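Local coordinates for protein malate synthase (Haloferax volcanii, PDB 3OYZ) that catalyses the magnesium-dependent Claisen condensation of acetyl-CoA with glyoxylate and the hydrolysis of malyl-CoA to malate and CoA in the glyoxylate cycle, at residues R12-S17 with L185-E190; A227-Y232 with R242-D247. All blocks are in the same frame, centred on the assembly; numbering follows the deposited sequence.

Contact 1. Residues R12-S17 with L185-E190; sequences RTFFTS and LLVDGE. With ACO (acetyl coenzyme *a), chain B; PYR (pyruvic acid), chain C.
Phe14 reaches across the interior of the TIM barrel to Leu185 and Val187, joining strand 13-18 to strand 183-188, which is not its neighbour in the sheet. No hydrogen bond links the two segments; the contact is wholly apolar and buried, and the CA atoms of Phe14 and Val187 come no nearer than 9.1 Å. The Phe14 ring spans this gap because its CG stands anti to the backbone N (chi1 177°), which carries the ring out from its strand. Val187 comes from the opposite direction and lies over one face of the ring, with CG2 4.0 Å from Phe14 CE1. Leu185 slides past Phe14 in the reverse sense, and its CD1 meets the ring obliquely, 3.7 Å from Phe14 CD1. Val228 of the strand next to 183-188 packs against all three side chains, while Trp257 meets the Phe14 ring edge-to-face.

Beyond this apolar layer the same segments turn to the ligands. Gly189, at the N-cap of helix 190-197, passes close to pyruvate, its C lying near OXT. On strand 13-18 the adenine of acetyl-CoA is read by two bonds: its N6A donates to Thr16 O (2.9 Å, 162° at the hydrogen), and Ser17 OG donates to ACO N1A at 2.8 Å. Phe15 meets the same base obliquely, its CZ 3.4 Å from ACO N1A. Farther along the coenzyme, the Thr16 hydroxyl sits between its own backbone N and carbonyl carbon (chi1 39°), and OG1 donates to the pantetheine oxygen ACO O5P over 2.8 Å.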
loop_
_atom_site.group_PDB
_atom_site.type_symbol
_atom_site.label_atom_id
_atom_site.label_comp_id
_atom_site.label_asym_id
_atom_site.label_seq_id
_atom_site.Cartn_x
_atom_site.Cartn_y
_atom_site.Cartn_z
ATOM N N ARG A 12 2.107 -12.086 20.711
ATOM C CA ARG A 12 1.841 -10.706 21.100
ATOM C C ARG A 12 3.109 -9.921 21.245
ATOM O O ARG A 12 3.093 -8.715 20.980
ATOM C CB ARG A 12 1.135 -10.669 22.496
ATOM C CG ARG A 12 -0.267 -11.286 22.471
ATOM C CD ARG A 12 -0.804 -11.439 23.918
ATOM N NE ARG A 12 -0.024 -12.499 24.553
ATOM C CZ ARG A 12 -0.155 -12.823 25.846
ATOM N NH1 ARG A 12 -1.011 -12.147 26.611
ATOM N NH2 ARG A 12 0.509 -13.868 26.319
ATOM N N THR A 13 4.206 -10.547 21.700
ATOM C CA THR A 13 5.325 -9.749 22.192
ATOM C C THR A 13 6.531 -10.514 21.709
ATOM O O THR A 13 6.523 -11.736 21.800
ATOM C CB THR A 13 5.345 -9.768 23.785
ATOM O OG1 THR A 13 4.746 -10.997 24.194
ATOM C CG2 THR A 13 4.351 -8.772 24.306
ATOM N N PHE A 14 7.522 -9.787 21.215
ATOM C CA PHE A 14 8.760 -10.284 20.639
ATOM C C PHE A 14 9.739 -9.399 21.356
ATOM O O PHE A 14 9.909 -8.221 20.996
ATOM C CB PHE A 14 8.697 -9.982 19.096
ATOM C CG PHE A 14 9.918 -10.362 18.305
ATOM C CD1 PHE A 14 10.017 -11.593 17.665
ATOM C CD2 PHE A 14 10.885 -9.412 18.054
ATOM C CE1 PHE A 14 11.141 -11.929 16.919
ATOM C CE2 PHE A 14 11.974 -9.708 17.274
ATOM C CZ PHE A 14 12.120 -10.956 16.681
ATOM N N PHE A 15 10.427 -9.923 22.378
ATOM C CA PHE A 15 11.270 -9.030 23.221
ATOM C C PHE A 15 12.748 -9.242 23.029
ATOM O O PHE A 15 13.162 -10.365 23.245
ATOM C CB PHE A 15 11.001 -9.502 24.680
ATOM C CG PHE A 15 11.744 -8.753 25.777
ATOM C CD1 PHE A 15 11.996 -7.395 25.698
ATOM C CD2 PHE A 15 12.041 -9.421 26.987
ATOM C CE1 PHE A 15 12.695 -6.698 26.739
ATOM C CE2 PHE A 15 12.704 -8.748 28.056
ATOM C CZ PHE A 15 13.000 -7.373 27.936
ATOM N N THR A 16 13.551 -8.271 22.620
ATOM C CA THR A 16 14.966 -8.551 22.478
ATOM C C THR A 16 15.774 -8.128 23.738
ATOM O O THR A 16 15.511 -7.055 24.294
ATOM C CB THR A 16 15.552 -7.731 21.347
ATOM O OG1 THR A 16 14.929 -6.452 21.442
ATOM C CG2 THR A 16 15.145 -8.393 19.919
ATOM N N SER A 17 16.833 -8.881 24.051
ATOM C CA SER A 17 17.771 -8.545 25.144
ATOM C C SER A 17 19.226 -8.576 24.678
ATOM O O SER A 17 19.662 -9.511 24.026
ATOM C CB SER A 17 17.610 -9.564 26.270
ATOM O OG SER A 17 16.288 -9.471 26.797
ATOM N N LEU A 185 8.072 -16.342 11.995
ATOM C CA LEU A 185 7.565 -14.977 12.082
ATOM C C LEU A 185 8.185 -14.145 10.935
ATOM O O LEU A 185 9.377 -14.316 10.546
ATOM C CB LEU A 185 8.018 -14.251 13.378
ATOM C CG LEU A 185 7.700 -15.051 14.661
ATOM C CD1 LEU A 185 8.358 -14.355 15.845
ATOM C CD2 LEU A 185 6.198 -14.918 14.840
ATOM N N LEU A 186 7.361 -13.211 10.473
ATOM C CA LEU A 186 7.847 -12.189 9.548
ATOM C C LEU A 186 7.743 -10.923 10.358
ATOM O O LEU A 186 6.629 -10.492 10.723
ATOM C CB LEU A 186 6.905 -12.064 8.331
ATOM C CG LEU A 186 6.703 -13.406 7.598
ATOM C CD1 LEU A 186 5.665 -13.132 6.405
ATOM C CD2 LEU A 186 8.104 -13.978 7.190
ATOM N N VAL A 187 8.891 -10.294 10.601
ATOM C CA VAL A 187 8.872 -9.228 11.604
ATOM C C VAL A 187 9.362 -7.959 10.973
ATOM O O VAL A 187 10.429 -7.978 10.433
ATOM C CB VAL A 187 9.847 -9.545 12.799
ATOM C CG1 VAL A 187 9.765 -8.493 13.887
ATOM C CG2 VAL A 187 9.563 -10.921 13.374
ATOM N N ASP A 188 8.630 -6.845 11.005
ATOM C CA ASP A 188 9.166 -5.621 10.426
ATOM C C ASP A 188 10.318 -5.033 11.235
ATOM O O ASP A 188 10.254 -5.042 12.474
ATOM C CB ASP A 188 8.073 -4.573 10.302
ATOM C CG ASP A 188 7.104 -4.937 9.190
ATOM O OD1 ASP A 188 7.596 -5.639 8.288
ATOM O OD2 ASP A 188 5.922 -4.620 9.245
ATOM N N GLY A 189 11.300 -4.484 10.524
ATOM C CA GLY A 189 12.375 -3.765 11.160
ATOM C C GLY A 189 12.380 -2.341 10.667
ATOM O O GLY A 189 13.178 -2.002 9.826
ATOM N N GLU A 190 11.546 -1.493 11.246
ATOM C CA GLU A 190 11.347 -0.146 10.714
ATOM C C GLU A 190 12.605 0.709 10.680
ATOM O O GLU A 190 12.691 1.603 9.835
ATOM C CB GLU A 190 10.216 0.603 11.401
ATOM C CG GLU A 190 8.815 0.373 10.827
ATOM C CD GLU A 190 8.073 -0.796 11.459
ATOM O OE1 GLU A 190 8.782 -1.610 12.081
ATOM O OE2 GLU A 190 6.835 -0.943 11.294
HETATM N N1A ACO B . 16.364 -7.125 28.360
HETATM C C2A ACO B . 16.605 -7.466 29.641
HETATM N N3A ACO B . 16.515 -6.555 30.626
HETATM C C4A ACO B . 16.205 -5.252 30.405
HETATM C C5A ACO B . 15.932 -4.851 29.008
HETATM C C6A ACO B . 16.066 -5.871 27.951
HETATM N N6A ACO B . 15.855 -5.447 26.676
HETATM N N7A ACO B . 15.652 -3.541 29.009
HETATM C C8A ACO B . 15.754 -3.121 30.293
HETATM N N9A ACO B . 16.030 -4.137 31.122
HETATM C C1B ACO B . 16.173 -3.983 32.606
HETATM C C2B ACO B . 16.884 -2.661 32.869
HETATM O O2B ACO B . 18.292 -2.875 32.800
HETATM C C3B ACO B . 16.377 -2.270 34.243
HETATM O O3B ACO B . 17.144 -3.111 35.110
HETATM P P3B ACO B . 17.474 -2.827 36.699
HETATM O O7A ACO B . 16.478 -3.795 37.318
HETATM O O8A ACO B . 17.188 -1.342 36.792
HETATM O O9A ACO B . 18.937 -3.148 36.910
HETATM C C4B ACO B . 14.935 -2.749 34.199
HETATM O O4B ACO B . 14.914 -3.861 33.292
HETATM C C5B ACO B . 14.002 -1.680 33.642
HETATM O O5B ACO B . 14.708 -1.018 32.592
HETATM P P1A ACO B . 14.190 0.356 31.944
HETATM O O1A ACO B . 14.248 1.540 32.855
HETATM O O2A ACO B . 12.810 0.029 31.453
HETATM O O3A ACO B . 15.085 0.734 30.671
HETATM P P2A ACO B . 16.572 1.314 30.810
HETATM O O4A ACO B . 17.084 0.392 31.869
HETATM O O5A ACO B . 16.474 2.823 30.733
HETATM O O6A ACO B . 17.339 0.965 29.419
HETATM C CBP ACO B . 17.544 0.410 27.031
HETATM C CCP ACO B . 16.843 1.253 28.102
HETATM C CDP ACO B . 19.050 0.669 27.033
HETATM C CEP ACO B . 17.003 0.871 25.684
HETATM C CAP ACO B . 17.354 -1.097 27.245
HETATM O OAP ACO B . 15.962 -1.248 27.490
HETATM C C9P ACO B . 17.721 -1.950 26.048
HETATM O O9P ACO B . 18.907 -2.101 25.739
HETATM N N8P ACO B . 16.698 -2.481 25.356
HETATM C C7P ACO B . 16.980 -3.324 24.202
HETATM C C6P ACO B . 17.464 -2.541 22.972
HETATM C C5P ACO B . 17.431 -3.539 21.828
HETATM O O5P ACO B . 17.050 -4.690 22.033
HETATM N N4P ACO B . 17.778 -3.057 20.635
HETATM C C3P ACO B . 17.774 -3.827 19.403
HETATM C C2P ACO B . 16.353 -4.184 18.959
HETATM S S1P ACO B . 15.971 -2.769 17.969
HETATM C C ACO B . 16.686 -2.928 16.453
HETATM O O ACO B . 17.581 -3.715 16.211
HETATM C CH3 ACO B . 16.204 -1.995 15.385
HETATM C C PYR C . 15.334 -2.599 12.911
HETATM O O PYR C . 16.238 -2.468 12.017
HETATM O OXT PYR C . 14.286 -1.857 12.963
HETATM C CA PYR C . 15.456 -3.694 13.767
HETATM O O3 PYR C . 16.452 -4.524 13.630
HETATM C CB PYR C . 14.409 -3.967 14.781
#

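Contact 2. Residues A227-Y232 with R242-D247; sequences AVDGPY and RERMTD. With PYR (pyruvic acid), chain C.
Arg244 grips Asp229 side-on, both of its bonds ending on a single carboxylate oxygen. NH2 reaches the syn lone pair of Asp229 OD2 at 2.9 Å, and NE of Arg244 meets the same OD2 nearly end-on to its C-O bond, also at 2.9 Å. Because both N-H groups converge on one oxygen, the bonds are bent (138° and 133° at the hydrogen); carboxylate and guanidinium are nearly coplanar, 26° apart. A bend at chi2 turns the arginine's end toward the strand, and Asn248 ND2 gives OD2 a further donor. The other oxygen, Asp229 OD1, accepts Gly230 N at 2.8 Å from above the carboxylate plane. Strand 226-229 and helix 238-249 are the first two elements of a beta-alpha-beta unit of the barrel, so the salt bridge ties this part of the chain to the helix that follows it. Were an alanine to replace Asp229, NE of Arg244 would probably lose its main acceptor and the guanidinium would be freer to turn. Packing is looser at partly exposed Tyr232, whose ring meets only the aliphatic base of the arginine, obliquely, with CD1 4.1 Å from Arg244 CB; its hydroxyl bonds to Asp237 instead.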
loop_
_atom_site.group_PDB
_atom_site.type_symbol
_atom_site.label_atom_id
_atom_site.label_comp_id
_atom_site.label_asym_id
_atom_site.label_seq_id
_atom_site.Cartn_x
_atom_site.Cartn_y
_atom_site.Cartn_z
ATOM N N ALA A 227 2.722 -12.268 11.589
ATOM C CA ALA A 227 3.281 -10.938 11.320
ATOM C C ALA A 227 3.470 -10.237 12.670
ATOM O O ALA A 227 2.559 -10.318 13.490
ATOM C CB ALA A 227 2.307 -10.079 10.479
ATOM N N VAL A 228 4.604 -9.573 12.902
ATOM C CA VAL A 228 4.951 -8.826 14.120
ATOM C C VAL A 228 5.499 -7.485 13.652
ATOM O O VAL A 228 6.333 -7.402 12.769
ATOM C CB VAL A 228 6.102 -9.581 14.924
ATOM C CG1 VAL A 228 6.586 -8.832 16.183
ATOM C CG2 VAL A 228 5.679 -11.039 15.249
ATOM N N ASP A 229 5.110 -6.392 14.293
ATOM C CA ASP A 229 5.683 -5.076 14.080
ATOM C C ASP A 229 7.055 -4.874 14.742
ATOM O O ASP A 229 7.433 -5.606 15.700
ATOM C CB ASP A 229 4.679 -3.975 14.446
ATOM C CG ASP A 229 5.026 -2.633 13.776
ATOM O OD1 ASP A 229 5.730 -2.604 12.737
ATOM O OD2 ASP A 229 4.603 -1.578 14.280
ATOM N N GLY A 230 7.737 -3.821 14.280
ATOM C CA GLY A 230 9.114 -3.555 14.629
ATOM C C GLY A 230 9.118 -2.679 15.872
ATOM O O GLY A 230 8.067 -2.445 16.468
ATOM N N PRO A 231 10.303 -2.160 16.217
ATOM C CA PRO A 231 10.440 -1.543 17.543
ATOM C C PRO A 231 9.838 -0.142 17.641
ATOM O O PRO A 231 9.804 0.643 16.683
ATOM C CB PRO A 231 11.940 -1.559 17.782
ATOM C CG PRO A 231 12.503 -1.550 16.396
ATOM C CD PRO A 231 11.614 -2.504 15.646
ATOM N N TYR A 232 9.244 0.124 18.795
ATOM C CA TYR A 232 8.672 1.439 19.040
ATOM C C TYR A 232 9.689 2.126 19.966
ATOM O O TYR A 232 9.722 1.827 21.182
ATOM C CB TYR A 232 7.310 1.245 19.693
ATOM C CG TYR A 232 6.616 2.574 19.854
ATOM C CD1 TYR A 232 5.833 3.087 18.821
ATOM C CD2 TYR A 232 6.740 3.318 21.048
ATOM C CE1 TYR A 232 5.245 4.322 18.927
ATOM C CE2 TYR A 232 6.109 4.558 21.203
ATOM C CZ TYR A 232 5.347 5.026 20.132
ATOM O OH TYR A 232 4.743 6.248 20.166
ATOM N N ARG A 242 0.595 2.259 22.816
ATOM C CA ARG A 242 -0.752 1.703 22.742
ATOM C C ARG A 242 -1.470 2.039 21.448
ATOM O O ARG A 242 -2.135 1.171 20.887
ATOM C CB ARG A 242 -1.694 2.173 23.877
ATOM C CG ARG A 242 -1.388 1.586 25.232
ATOM C CD ARG A 242 -2.155 2.380 26.296
ATOM N NE ARG A 242 -1.789 1.780 27.567
ATOM C CZ ARG A 242 -2.095 2.282 28.754
ATOM N NH1 ARG A 242 -2.805 3.401 28.819
ATOM N NH2 ARG A 242 -1.705 1.644 29.856
ATOM N N GLU A 243 -1.400 3.291 21.022
ATOM C CA GLU A 243 -2.046 3.721 19.771
ATOM C C GLU A 243 -1.443 2.977 18.534
ATOM O O GLU A 243 -2.178 2.650 17.591
ATOM C CB GLU A 243 -1.763 5.220 19.576
ATOM C CG GLU A 243 -2.614 6.070 20.552
ATOM C CD GLU A 243 -2.295 7.564 20.467
ATOM O OE1 GLU A 243 -1.302 7.963 19.799
ATOM O OE2 GLU A 243 -3.030 8.350 21.110
ATOM N N ARG A 244 -0.123 2.760 18.538
ATOM C CA ARG A 244 0.536 2.012 17.445
ATOM C C ARG A 244 0.018 0.570 17.436
ATOM O O ARG A 244 -0.322 0.009 16.382
ATOM C CB ARG A 244 2.054 2.048 17.628
ATOM C CG ARG A 244 2.773 1.148 16.619
ATOM C CD ARG A 244 2.327 1.621 15.164
ATOM N NE ARG A 244 3.325 1.067 14.264
ATOM C CZ ARG A 244 4.317 1.740 13.716
ATOM N NH1 ARG A 244 4.435 3.079 13.844
ATOM N NH2 ARG A 244 5.193 1.010 13.061
ATOM N N MET A 245 -0.085 -0.059 18.601
ATOM C CA MET A 245 -0.586 -1.449 18.644
ATOM C C MET A 245 -2.002 -1.563 18.135
ATOM O O MET A 245 -2.318 -2.491 17.395
ATOM C CB MET A 245 -0.493 -2.044 20.052
ATOM C CG MET A 245 0.987 -2.282 20.393
ATOM S SD MET A 245 0.999 -3.089 22.072
ATOM C CE MET A 245 0.749 -1.683 23.166
ATOM N N THR A 246 -2.851 -0.603 18.504
ATOM C CA THR A 246 -4.214 -0.575 17.997
ATOM C C THR A 246 -4.218 -0.384 16.487
ATOM O O THR A 246 -4.982 -1.075 15.828
ATOM C CB THR A 246 -5.017 0.558 18.639
ATOM O OG1 THR A 246 -5.103 0.284 20.039
ATOM C CG2 THR A 246 -6.388 0.598 18.031
ATOM N N ASP A 247 -3.418 0.547 15.973
ATOM C CA ASP A 247 -3.293 0.705 14.516
ATOM C C ASP A 247 -2.808 -0.592 13.813
ATOM O O ASP A 247 -3.416 -1.015 12.842
ATOM C CB ASP A 247 -2.314 1.838 14.237
ATOM C CG ASP A 247 -2.482 2.402 12.835
ATOM O OD1 ASP A 247 -3.472 3.125 12.611
ATOM O OD2 ASP A 247 -1.677 2.123 11.921
HETATM C C PYR C . 15.334 -2.599 12.911
HETATM O O PYR C . 16.238 -2.468 12.017
HETATM O OXT PYR C . 14.286 -1.857 12.963
HETATM C CA PYR C . 15.456 -3.694 13.767
HETATM O O3 PYR C . 16.452 -4.524 13.630
HETATM C CB PYR C . 14.409 -3.967 14.781
#

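In the fold
Along the chain the two contacts come in series, contact 1 closing at Glu190 before contact 2 opens at Ala227, and their centres lie 10 Å apart. Contact 1 crosses the inside of the barrel, whereas contact 2 joins one of its strands to an outer helix. They meet through the neighbouring strands 183-188 and 226-229, where Asp188 N probably donates to Val228 O (2.9 Å). Arg244 of contact 2 also forms a salt bridge with Glu190 of contact 1, whose carboxylate lies close to that of Asp229, so one guanidinium serves both. Both contacts touch pyruvate, through Gly189 and Glu190 just after strand 183-188 and Pro231 just after 226-229, so both contribute to one active-site mouth.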